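Local coordinates for protein exodeoxyribonuclease (Neisseria meningitidis, PDB 2JC5) that probably cleaves the phosphodiester backbone of DNA at apurinic or apyrimidinic sites, as a metal-dependent repair endonuclease and exonuclease of the AP/ExoA family, at residues L108-G113 with R125-F130; E118-K123 with K167-L172; G148-A153 with R176-K181. One frame throughout, in Å; residues are numbered along the deposited sequence. Where two conformers were deposited one is given.

Contact 1. Residues L108-G113 with R125-F130; sequences LYLPSG and RFLDAF. With BCN (bicine), chain C.
Pro111 lays its CD over one face of the Phe126 ring, a CH-pi contact with CD 3.7 Å from the ring centroid and 20° off the ring normal. The two side chains cross at about a right angle, with Pro111 CD displaced toward CG and CD2 of Phe126. The same aromatic ring meets Leu108 at its edge, where Leu108 CD1 lies 3.7 Å from Phe126 CZ, while Leu110 CG comes obliquely to Phe126 CD1 and CE1. Phe126 CG stands anti to the backbone N (chi1 -171°), the start of a side chain that points toward the loop. These residues belong to a beta-alpha-beta crossover, in which helix 117-139 connects the parallel neighbours 103-109 and 143-147; the helix meets the strand end that also bears Tyr109, a predicted active-site residue, and the following loop. Further apolar pairs flank the central ring: Leu108 CD2 and Phe130 CE2 meet tip to tip at 3.6 Å, and the side chains of Leu110 and Leu127 cross at about a right angle, Leu110 CD1 lying 3.7 Å from Leu127 CD2. Phe89 of helix 87-90 adds an edge-to-face neighbour to Phe126. At the loop end Gly113 N donates a nearly straight hydrogen bond to bicine O21 (2.9 Å, 163°).

Contact 2. Residues E118-K123 with K167-L172; sequences ERQQVK and KNSGFL. With BCN (bicine), chain C.
Ser169 OG donates a short hydrogen bond of 2.6 Å to Gln120 OE1, lying in the plane of the carbonyl with a C=O...donor angle of 147°. The serine is modelled in two conformers, and the one described here has OG anti to the backbone N (chi1 -170°), directed at the helix. Its hydroxyl oxygen also accepts from Lys123 NZ at 3.1 Å, so the hydroxyl bridges two residues one helical turn apart. Lys123 is extended throughout, and its ammonium group reaches bicine O21 at 2.9 Å. The same nitrogen forms a salt bridge with Glu175 OE2 and a hydrogen bond with Asn151 O, which gives this buried group several acceptors. Glu175 also ties in Gln120 through NE2, and its other oxygen takes Gly170 N and Leu172 N.

The loop presents these groups from a type II beta turn, Asn168 to Phe171, closed by Phe171 N to Asn168 O at 3.0 Å. Gly170 takes its third position with backbone angles (phi 108°) that call for glycine, and C5 of the bicine lies close against this residue. Leu172 then occupies the N-cap of helix 173-184. Packing is modest: Leu172 CD1 meets the amide of Gln120 tip to tip, 3.7 Å from Gln120 CD, which the bend at chi2 (near +60°) sets beside it.

Bicine lies in the pocket that Lys123 and Ser169 help to line, and its carboxylate oxygen O21 accepts from Lys123, which would also offset its charge. With Glu175 beside it, Lys123 would be expected to stay protonated despite burial, consistent with a site that accommodates an anionic group.

Contact 3. Residues G148-A153 with R176-K181; sequences GDWNIA and REWIGK. With BCN (bicine), chain C.
Ile152 and Ile179 slide past each other in opposite directions, with Ile152 CG2 packed 3.5 Å from Ile179 CG1; they bury more surface than any other residues of the contact. Ile152 CD1 also approaches Ile179 CG1 and, at 4.2 Å, CE3 of Trp178, whose side chain crosses that of Ile152 at about a right angle. Trp150 follows in buried area. Its six-membered ring meets that of Trp178 edge against edge, CZ3 to CZ3 at 3.8 Å, while Ile179 CD1 comes obliquely to Trp150 CE3, also at 3.8 Å. Toward the start of the helical segment, Ala153 O touches Arg176 CG at 3.5 Å; Arg176 NE is bonded to His154 O, and its side chain touches Phe171. Trp150 and Ile152 alternate in sequence with Asp149 and Asn151, the predicted catalytic and metal-binding residues; Asp149 OD1 accepts a weak hydrogen bond from Asn151 N. The loop leaves strand 143-147 and is packed by helix 173-184; Trp150 also rests on Phe130 and Leu134 of helix 117-139 and meets Tyr222 of strand 217-225 edge-to-face.

Overall arrangement
The three contacts cluster beside the bicine pocket, the centre of contact 1 about 10 Å from those of contacts 2 and 3, which are about 11 Å apart. Contacts 1 and 2 share helix 117-139. Backbone hydrogen bonds from Leu110 N to Asp149 O (2.9 Å) and between Leu108 and Asp149 join contact 1 to contact 3, and Ala153 N to Gly170 O (2.8 Å) joins contact 3 to contact 2. Contact 1 carries Tyr109 and contact 3 Asp149 and Asn151, all predicted active-site or metal-binding residues; the Lys123 side chain of contact 2 is about 4 Å from that of Asn151. Bicine touches all three. The bound magnesium ion, held by Asn10 and Glu36, is about 12 Å from the Pro111 side chain.

Contact 1. Residues L108-G113 with R125-F130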
loop_
_atom_site.group_PDB
_atom_site.type_symbol
_atom_site.label_atom_id
_atom_site.label_comp_id
_atom_site.label_asym_id
_atom_site.label_seq_id
_atom_site.Cartn_x
_atom_site.Cartn_y
_atom_site.Cartn_z
ATOM N N LEU A 108 -2.384 2.598 -3.069
ATOM C CA LEU A 108 -1.787 2.201 -4.333
ATOM C C LEU A 108 -1.652 0.695 -4.405
ATOM O O LEU A 108 -1.146 0.089 -3.477
ATOM C CB LEU A 108 -0.379 2.798 -4.431
ATOM C CG LEU A 108 0.481 2.336 -5.619
ATOM C CD1 LEU A 108 -0.027 2.883 -6.934
ATOM C CD2 LEU A 108 1.951 2.727 -5.424
ATOM N N TYR A 109 -2.077 0.103 -5.517
ATOM C CA TYR A 109 -1.862 -1.309 -5.779
ATOM C C TYR A 109 -1.098 -1.413 -7.089
ATOM O O TYR A 109 -1.675 -1.318 -8.182
ATOM C CB TYR A 109 -3.175 -2.067 -5.842
ATOM C CG TYR A 109 -3.051 -3.561 -6.026
ATOM C CD1 TYR A 109 -2.012 -4.288 -5.454
ATOM C CD2 TYR A 109 -3.973 -4.241 -6.774
ATOM C CE1 TYR A 109 -1.920 -5.633 -5.614
ATOM C CE2 TYR A 109 -3.878 -5.593 -6.954
ATOM C CZ TYR A 109 -2.857 -6.291 -6.374
ATOM O OH TYR A 109 -2.770 -7.656 -6.559
ATOM N N LEU A 110 0.218 -1.573 -6.965
ATOM C CA LEU A 110 1.103 -1.617 -8.127
ATOM C C LEU A 110 0.988 -2.989 -8.807
ATOM O O LEU A 110 0.886 -3.988 -8.128
ATOM C CB LEU A 110 2.525 -1.316 -7.669
ATOM C CG LEU A 110 3.513 -0.767 -8.677
ATOM C CD1 LEU A 110 4.512 0.165 -7.981
ATOM C CD2 LEU A 110 4.217 -1.928 -9.370
ATOM N N PRO A 111 0.919 -3.045 -10.148
ATOM C CA PRO A 111 0.756 -4.336 -10.820
ATOM C C PRO A 111 1.844 -5.348 -10.469
ATOM O O PRO A 111 3.020 -4.971 -10.322
ATOM C CB PRO A 111 0.865 -3.972 -12.314
ATOM C CG PRO A 111 0.499 -2.559 -12.394
ATOM C CD PRO A 111 0.990 -1.938 -11.119
ATOM N N SER A 112 1.462 -6.607 -10.319
ATOM C CA SER A 112 2.418 -7.690 -10.152
ATOM C C SER A 112 2.846 -8.192 -11.524
ATOM O O SER A 112 2.091 -8.113 -12.492
ATOM C CB SER A 112 1.820 -8.821 -9.337
ATOM O OG SER A 112 0.603 -9.235 -9.903
ATOM N N GLY A 113 4.066 -8.698 -11.609
ATOM C CA GLY A 113 4.616 -9.177 -12.871
ATOM C C GLY A 113 4.901 -10.656 -12.948
ATOM O O GLY A 113 5.256 -11.130 -14.009
ATOM N N ARG A 125 5.606 -0.445 -17.457
ATOM C CA ARG A 125 4.926 0.748 -17.948
ATOM C C ARG A 125 4.269 1.541 -16.802
ATOM O O ARG A 125 4.265 2.770 -16.802
ATOM C CB ARG A 125 3.927 0.376 -19.048
ATOM C CG ARG A 125 4.628 -0.090 -20.316
ATOM C CD ARG A 125 3.712 -0.110 -21.512
ATOM N NE ARG A 125 2.706 -1.167 -21.419
ATOM C CZ ARG A 125 1.436 -1.003 -21.053
ATOM N NH1 ARG A 125 0.961 0.195 -20.724
ATOM N NH2 ARG A 125 0.621 -2.052 -21.023
ATOM N N PHE A 126 3.728 0.849 -15.801
ATOM C CA PHE A 126 3.189 1.537 -14.631
ATOM C C PHE A 126 4.266 2.316 -13.868
ATOM O O PHE A 126 4.081 3.476 -13.489
ATOM C CB PHE A 126 2.535 0.522 -13.713
ATOM C CG PHE A 126 1.758 1.136 -12.588
ATOM C CD1 PHE A 126 2.389 1.647 -11.461
ATOM C CD2 PHE A 126 0.385 1.204 -12.666
ATOM C CE1 PHE A 126 1.655 2.228 -10.440
ATOM C CE2 PHE A 126 -0.364 1.759 -11.644
ATOM C CZ PHE A 126 0.283 2.277 -10.528
ATOM N N LEU A 127 5.411 1.677 -13.659
ATOM C CA LEU A 127 6.515 2.354 -13.010
ATOM C C LEU A 127 6.884 3.643 -13.743
ATOM O O LEU A 127 7.141 4.664 -13.122
ATOM C CB LEU A 127 7.749 1.442 -12.916
ATOM C CG LEU A 127 7.697 0.128 -12.115
ATOM C CD1 LEU A 127 9.120 -0.413 -11.867
ATOM C CD2 LEU A 127 6.907 0.273 -10.822
ATOM N N ASP A 128 6.931 3.584 -15.074
ATOM C CA ASP A 128 7.330 4.757 -15.844
ATOM C C ASP A 128 6.284 5.854 -15.835
ATOM O O ASP A 128 6.627 7.037 -15.867
ATOM C CB ASP A 128 7.657 4.363 -17.289
ATOM C CG ASP A 128 8.915 3.533 -17.400
ATOM O OD1 ASP A 128 9.803 3.651 -16.532
ATOM O OD2 ASP A 128 9.039 2.763 -18.386
ATOM N N ALA A 129 5.006 5.479 -15.785
ATOM C CA ALA A 129 3.914 6.465 -15.705
ATOM C C ALA A 129 3.768 7.055 -14.319
ATOM O O ALA A 129 3.367 8.197 -14.169
ATOM C CB ALA A 129 2.584 5.844 -16.148
ATOM N N PHE A 130 4.061 6.254 -13.296
ATOM C CA PHE A 130 3.863 6.691 -11.932
ATOM C C PHE A 130 5.026 7.521 -11.400
ATOM O O PHE A 130 4.815 8.405 -10.586
ATOM C CB PHE A 130 3.593 5.468 -11.040
ATOM C CG PHE A 130 3.086 5.798 -9.664
ATOM C CD1 PHE A 130 1.979 6.623 -9.494
ATOM C CD2 PHE A 130 3.683 5.264 -8.530
ATOM C CE1 PHE A 130 1.495 6.919 -8.241
ATOM C CE2 PHE A 130 3.176 5.566 -7.252
ATOM C CZ PHE A 130 2.101 6.400 -7.122
HETATM N N1 BCN C . 5.359 -10.923 -6.255
HETATM C C1 BCN C . 5.597 -9.623 -6.924
HETATM C C2 BCN C . 5.201 -9.631 -8.381
HETATM O O21 BCN C . 5.265 -8.538 -9.015
HETATM O O22 BCN C . 4.826 -10.698 -8.894
HETATM C C3 BCN C . 4.250 -10.884 -5.290
HETATM C C4 BCN C . 2.961 -11.248 -6.002
HETATM O O4 BCN C . 3.058 -12.498 -6.730
HETATM C C5 BCN C . 6.617 -11.431 -5.602
HETATM C C6 BCN C . 6.638 -12.953 -5.582
HETATM O O6 BCN C . 6.126 -13.512 -6.793
#

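Contact 2. Residues E118-K123 with K167-L172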
loop_
_atom_site.group_PDB
_atom_site.type_symbol
_atom_site.label_atom_id
_atom_site.label_comp_id
_atom_site.label_asym_id
_atom_site.label_seq_id
_atom_site.Cartn_x
_atom_site.Cartn_y
_atom_site.Cartn_z
ATOM N N GLU A 118 3.844 -10.379 -20.292
ATOM C CA GLU A 118 2.926 -9.271 -20.571
ATOM C C GLU A 118 2.640 -8.433 -19.331
ATOM O O GLU A 118 2.549 -7.205 -19.409
ATOM C CB GLU A 118 1.579 -9.769 -21.110
ATOM C CG GLU A 118 1.611 -10.396 -22.472
ATOM C CD GLU A 118 0.254 -10.949 -22.873
ATOM O OE1 GLU A 118 -0.772 -10.476 -22.328
ATOM O OE2 GLU A 118 0.215 -11.851 -23.735
ATOM N N ARG A 119 2.472 -9.093 -18.182
ATOM C CA ARG A 119 2.152 -8.364 -16.971
ATOM C C ARG A 119 3.417 -7.726 -16.409
ATOM O O ARG A 119 3.351 -6.636 -15.850
ATOM C CB ARG A 119 1.450 -9.257 -15.934
ATOM C CG ARG A 119 0.044 -9.694 -16.344
ATOM C CD ARG A 119 -0.880 -8.521 -16.675
ATOM N NE ARG A 119 -1.010 -7.603 -15.549
ATOM C CZ ARG A 119 -1.767 -6.513 -15.540
ATOM N NH1 ARG A 119 -2.469 -6.168 -16.613
ATOM N NH2 ARG A 119 -1.849 -5.767 -14.449
ATOM N N GLN A 120 4.572 -8.357 -16.583
ATOM C CA GLN A 120 5.826 -7.677 -16.198
ATOM C C GLN A 120 5.972 -6.411 -17.017
ATOM O O GLN A 120 6.405 -5.398 -16.511
ATOM C CB GLN A 120 7.073 -8.560 -16.287
ATOM C CG GLN A 120 8.383 -7.877 -15.852
ATOM C CD GLN A 120 8.396 -7.577 -14.360
ATOM O OE1 GLN A 120 8.023 -8.428 -13.572
ATOM N NE2 GLN A 120 8.801 -6.372 -13.977
ATOM N N GLN A 121 5.592 -6.463 -18.293
ATOM C CA GLN A 121 5.636 -5.251 -19.121
ATOM C C GLN A 121 4.653 -4.186 -18.665
ATOM O O GLN A 121 5.002 -3.013 -18.604
ATOM C CB GLN A 121 5.430 -5.587 -20.598
ATOM C CG GLN A 121 6.654 -6.214 -21.218
ATOM C CD GLN A 121 7.858 -5.275 -21.200
ATOM O OE1 GLN A 121 7.772 -4.111 -21.612
ATOM N NE2 GLN A 121 8.987 -5.779 -20.712
ATOM N N VAL A 122 3.429 -4.580 -18.332
ATOM C CA VAL A 122 2.468 -3.631 -17.728
ATOM C C VAL A 122 3.069 -3.008 -16.465
ATOM O O VAL A 122 2.959 -1.805 -16.251
ATOM C CB VAL A 122 1.096 -4.293 -17.387
ATOM C CG1 VAL A 122 0.222 -3.375 -16.530
ATOM C CG2 VAL A 122 0.383 -4.703 -18.674
ATOM N N LYS A 123 3.708 -3.835 -15.631
ATOM C CA LYS A 123 4.298 -3.354 -14.410
ATOM C C LYS A 123 5.352 -2.303 -14.718
ATOM O O LYS A 123 5.347 -1.232 -14.125
ATOM C CB LYS A 123 4.870 -4.519 -13.600
ATOM C CG LYS A 123 5.500 -4.150 -12.270
ATOM C CD LYS A 123 5.951 -5.406 -11.547
ATOM C CE LYS A 123 6.397 -5.134 -10.144
ATOM N NZ LYS A 123 7.021 -6.329 -9.468
ATOM N N LYS A 167 15.986 -13.089 -10.391
ATOM C CA LYS A 167 15.373 -13.165 -11.725
ATOM C C LYS A 167 13.857 -13.211 -11.660
ATOM O O LYS A 167 13.206 -13.469 -12.668
ATOM C CB LYS A 167 15.853 -14.423 -12.463
ATOM C CG LYS A 167 17.340 -14.534 -12.624
ATOM C CD LYS A 167 17.671 -15.703 -13.543
ATOM C CE LYS A 167 17.323 -17.050 -12.924
ATOM N NZ LYS A 167 17.678 -18.183 -13.816
ATOM N N ASN A 168 13.285 -12.967 -10.481
ATOM C CA ASN A 168 11.835 -13.047 -10.310
ATOM C C ASN A 168 11.225 -11.691 -10.037
ATOM O O ASN A 168 11.820 -10.854 -9.337
ATOM C CB ASN A 168 11.481 -14.017 -9.191
ATOM C CG ASN A 168 11.934 -15.416 -9.484
ATOM O OD1 ASN A 168 11.996 -15.820 -10.645
ATOM N ND2 ASN A 168 12.262 -16.168 -8.441
ATOM N N SER A 169 10.037 -11.480 -10.595
ATOM C CA SER A 169 9.323 -10.219 -10.428
ATOM C C SER A 169 9.155 -9.926 -8.947
ATOM O O SER A 169 8.775 -10.804 -8.168
ATOM C CB SER A 169 7.949 -10.261 -11.098
ATOM O OG SER A 169 7.346 -8.975 -11.129
ATOM N N GLY A 170 9.457 -8.691 -8.575
ATOM C CA GLY A 170 9.541 -8.287 -7.195
ATOM C C GLY A 170 10.938 -8.035 -6.709
ATOM O O GLY A 170 11.114 -7.306 -5.750
ATOM N N PHE A 171 11.937 -8.624 -7.369
ATOM C CA PHE A 171 13.337 -8.416 -6.969
ATOM C C PHE A 171 14.263 -8.369 -8.172
ATOM O O PHE A 171 15.435 -8.692 -8.065
ATOM C CB PHE A 171 13.775 -9.493 -5.976
ATOM C CG PHE A 171 14.929 -9.083 -5.085
ATOM C CD1 PHE A 171 14.848 -7.960 -4.300
ATOM C CD2 PHE A 171 16.093 -9.840 -5.027
ATOM C CE1 PHE A 171 15.908 -7.592 -3.480
ATOM C CE2 PHE A 171 17.140 -9.480 -4.226
ATOM C CZ PHE A 171 17.066 -8.367 -3.452
ATOM N N LEU A 172 13.746 -7.929 -9.313
ATOM C CA LEU A 172 14.565 -7.720 -10.510
ATOM C C LEU A 172 15.420 -6.465 -10.347
ATOM O O LEU A 172 15.011 -5.497 -9.713
ATOM C CB LEU A 172 13.678 -7.593 -11.746
ATOM C CG LEU A 172 12.801 -8.781 -12.069
ATOM C CD1 LEU A 172 11.755 -8.429 -13.143
ATOM C CD2 LEU A 172 13.705 -9.920 -12.501
HETATM N N1 BCN C . 5.359 -10.923 -6.255
HETATM C C1 BCN C . 5.597 -9.623 -6.924
HETATM C C2 BCN C . 5.201 -9.631 -8.381
HETATM O O21 BCN C . 5.265 -8.538 -9.015
HETATM O O22 BCN C . 4.826 -10.698 -8.894
HETATM C C3 BCN C . 4.250 -10.884 -5.290
HETATM C C4 BCN C . 2.961 -11.248 -6.002
HETATM O O4 BCN C . 3.058 -12.498 -6.730
HETATM C C5 BCN C . 6.617 -11.431 -5.602
HETATM C C6 BCN C . 6.638 -12.953 -5.582
HETATM O O6 BCN C . 6.126 -13.512 -6.793
#

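Contact 3. Residues G148-A153 with R176-K181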
loop_
_atom_site.group_PDB
_atom_site.type_symbol
_atom_site.label_atom_id
_atom_site.label_comp_id
_atom_site.label_asym_id
_atom_site.label_seq_id
_atom_site.Cartn_x
_atom_site.Cartn_y
_atom_site.Cartn_z
ATOM N N GLY A 148 0.835 1.447 0.168
ATOM C CA GLY A 148 0.262 0.335 -0.537
ATOM C C GLY A 148 1.200 -0.797 -0.801
ATOM O O GLY A 148 2.235 -0.935 -0.155
ATOM N N ASP A 149 0.782 -1.612 -1.757
ATOM C CA ASP A 149 1.506 -2.792 -2.162
ATOM C C ASP A 149 2.217 -2.422 -3.446
ATOM O O ASP A 149 1.580 -2.218 -4.478
ATOM C CB ASP A 149 0.527 -3.930 -2.377
ATOM C CG ASP A 149 1.166 -5.197 -2.892
ATOM O OD1 ASP A 149 2.393 -5.238 -3.118
ATOM O OD2 ASP A 149 0.417 -6.193 -3.072
ATOM N N TRP A 150 3.527 -2.241 -3.333
ATOM C CA TRP A 150 4.360 -1.781 -4.435
ATOM C C TRP A 150 4.940 -2.947 -5.212
ATOM O O TRP A 150 5.549 -2.731 -6.256
ATOM C CB TRP A 150 5.483 -0.871 -3.930
ATOM C CG TRP A 150 5.006 0.443 -3.359
ATOM C CD1 TRP A 150 4.158 0.624 -2.305
ATOM C CD2 TRP A 150 5.367 1.751 -3.804
ATOM N NE1 TRP A 150 3.961 1.965 -2.075
ATOM C CE2 TRP A 150 4.713 2.680 -2.969
ATOM C CE3 TRP A 150 6.202 2.236 -4.817
ATOM C CZ2 TRP A 150 4.845 4.050 -3.137
ATOM C CZ3 TRP A 150 6.345 3.602 -4.958
ATOM C CH2 TRP A 150 5.664 4.481 -4.135
ATOM N N ASN A 151 4.799 -4.165 -4.693
ATOM C CA ASN A 151 5.204 -5.380 -5.417
ATOM C C ASN A 151 6.687 -5.394 -5.783
ATOM O O ASN A 151 7.111 -6.108 -6.693
ATOM C CB ASN A 151 4.295 -5.603 -6.644
ATOM C CG ASN A 151 3.094 -6.480 -6.350
ATOM O OD1 ASN A 151 1.964 -6.180 -6.767
ATOM N ND2 ASN A 151 3.322 -7.561 -5.654
ATOM N N ILE A 152 7.495 -4.678 -4.995
ATOM C CA ILE A 152 8.953 -4.658 -5.190
ATOM C C ILE A 152 9.608 -4.658 -3.808
ATOM O O ILE A 152 9.234 -3.851 -2.966
ATOM C CB ILE A 152 9.428 -3.415 -5.949
ATOM C CG1 ILE A 152 8.794 -3.337 -7.341
ATOM C CG2 ILE A 152 10.948 -3.419 -6.069
ATOM C CD1 ILE A 152 8.943 -1.957 -7.974
ATOM N N ALA A 153 10.547 -5.577 -3.589
ATOM C CA ALA A 153 11.447 -5.566 -2.432
ATOM C C ALA A 153 12.724 -4.842 -2.861
ATOM O O ALA A 153 13.270 -5.118 -3.929
ATOM C CB ALA A 153 11.755 -6.992 -1.961
ATOM N N ARG A 176 14.344 -2.894 -8.422
ATOM C CA ARG A 176 15.018 -2.421 -7.220
ATOM C C ARG A 176 15.614 -1.037 -7.469
ATOM O O ARG A 176 15.552 -0.156 -6.608
ATOM C CB ARG A 176 16.124 -3.383 -6.823
ATOM C CG ARG A 176 15.648 -4.795 -6.523
ATOM C CD ARG A 176 16.803 -5.765 -6.404
ATOM N NE ARG A 176 17.686 -5.415 -5.295
ATOM C CZ ARG A 176 18.838 -6.024 -5.024
ATOM N NH1 ARG A 176 19.265 -7.036 -5.780
ATOM N NH2 ARG A 176 19.558 -5.616 -3.990
ATOM N N GLU A 177 16.193 -0.859 -8.652
ATOM C CA GLU A 177 16.763 0.439 -9.028
ATOM C C GLU A 177 15.688 1.518 -9.022
ATOM O O GLU A 177 15.938 2.640 -8.595
ATOM C CB GLU A 177 17.463 0.390 -10.393
ATOM C CG GLU A 177 18.151 1.705 -10.780
ATOM N N TRP A 178 14.502 1.176 -9.510
ATOM C CA TRP A 178 13.402 2.120 -9.598
ATOM C C TRP A 178 12.982 2.588 -8.193
ATOM O O TRP A 178 12.861 3.797 -7.957
ATOM C CB TRP A 178 12.235 1.512 -10.395
ATOM C CG TRP A 178 11.122 2.463 -10.638
ATOM C CD1 TRP A 178 10.973 3.324 -11.698
ATOM C CD2 TRP A 178 9.981 2.674 -9.792
ATOM N NE1 TRP A 178 9.823 4.057 -11.550
ATOM C CE2 TRP A 178 9.191 3.679 -10.399
ATOM C CE3 TRP A 178 9.550 2.112 -8.581
ATOM C CZ2 TRP A 178 7.998 4.130 -9.846
ATOM C CZ3 TRP A 178 8.362 2.564 -8.032
ATOM C CH2 TRP A 178 7.600 3.572 -8.662
ATOM N N ILE A 179 12.801 1.647 -7.258
ATOM C CA ILE A 179 12.502 2.011 -5.868
ATOM C C ILE A 179 13.613 2.871 -5.289
ATOM O O ILE A 179 13.354 3.843 -4.590
ATOM C CB ILE A 179 12.315 0.761 -4.946
ATOM C CG1 ILE A 179 11.015 0.022 -5.292
ATOM C CG2 ILE A 179 12.338 1.142 -3.434
ATOM C CD1 ILE A 179 9.719 0.684 -4.784
ATOM N N GLY A 180 14.860 2.514 -5.579
ATOM C CA GLY A 180 15.984 3.300 -5.107
ATOM C C GLY A 180 15.947 4.740 -5.598
ATOM O O GLY A 180 16.297 5.664 -4.864
ATOM N N LYS A 181 15.500 4.935 -6.831
ATOM C CA LYS A 181 15.368 6.292 -7.382
ATOM C C LYS A 181 14.237 7.068 -6.704
ATOM O O LYS A 181 14.379 8.248 -6.394
ATOM C CB LYS A 181 15.160 6.264 -8.898
ATOM C CG LYS A 181 16.371 5.859 -9.720
ATOM C CD LYS A 181 15.993 5.848 -11.199
HETATM N N1 BCN C . 5.359 -10.923 -6.255
HETATM C C1 BCN C . 5.597 -9.623 -6.924
HETATM C C2 BCN C . 5.201 -9.631 -8.381
HETATM O O21 BCN C . 5.265 -8.538 -9.015
HETATM O O22 BCN C . 4.826 -10.698 -8.894
HETATM C C3 BCN C . 4.250 -10.884 -5.290
HETATM C C4 BCN C . 2.961 -11.248 -6.002
HETATM O O4 BCN C . 3.058 -12.498 -6.730
HETATM C C5 BCN C . 6.617 -11.431 -5.602
HETATM C C6 BCN C . 6.638 -12.953 -5.582
HETATM O O6 BCN C . 6.126 -13.512 -6.793
#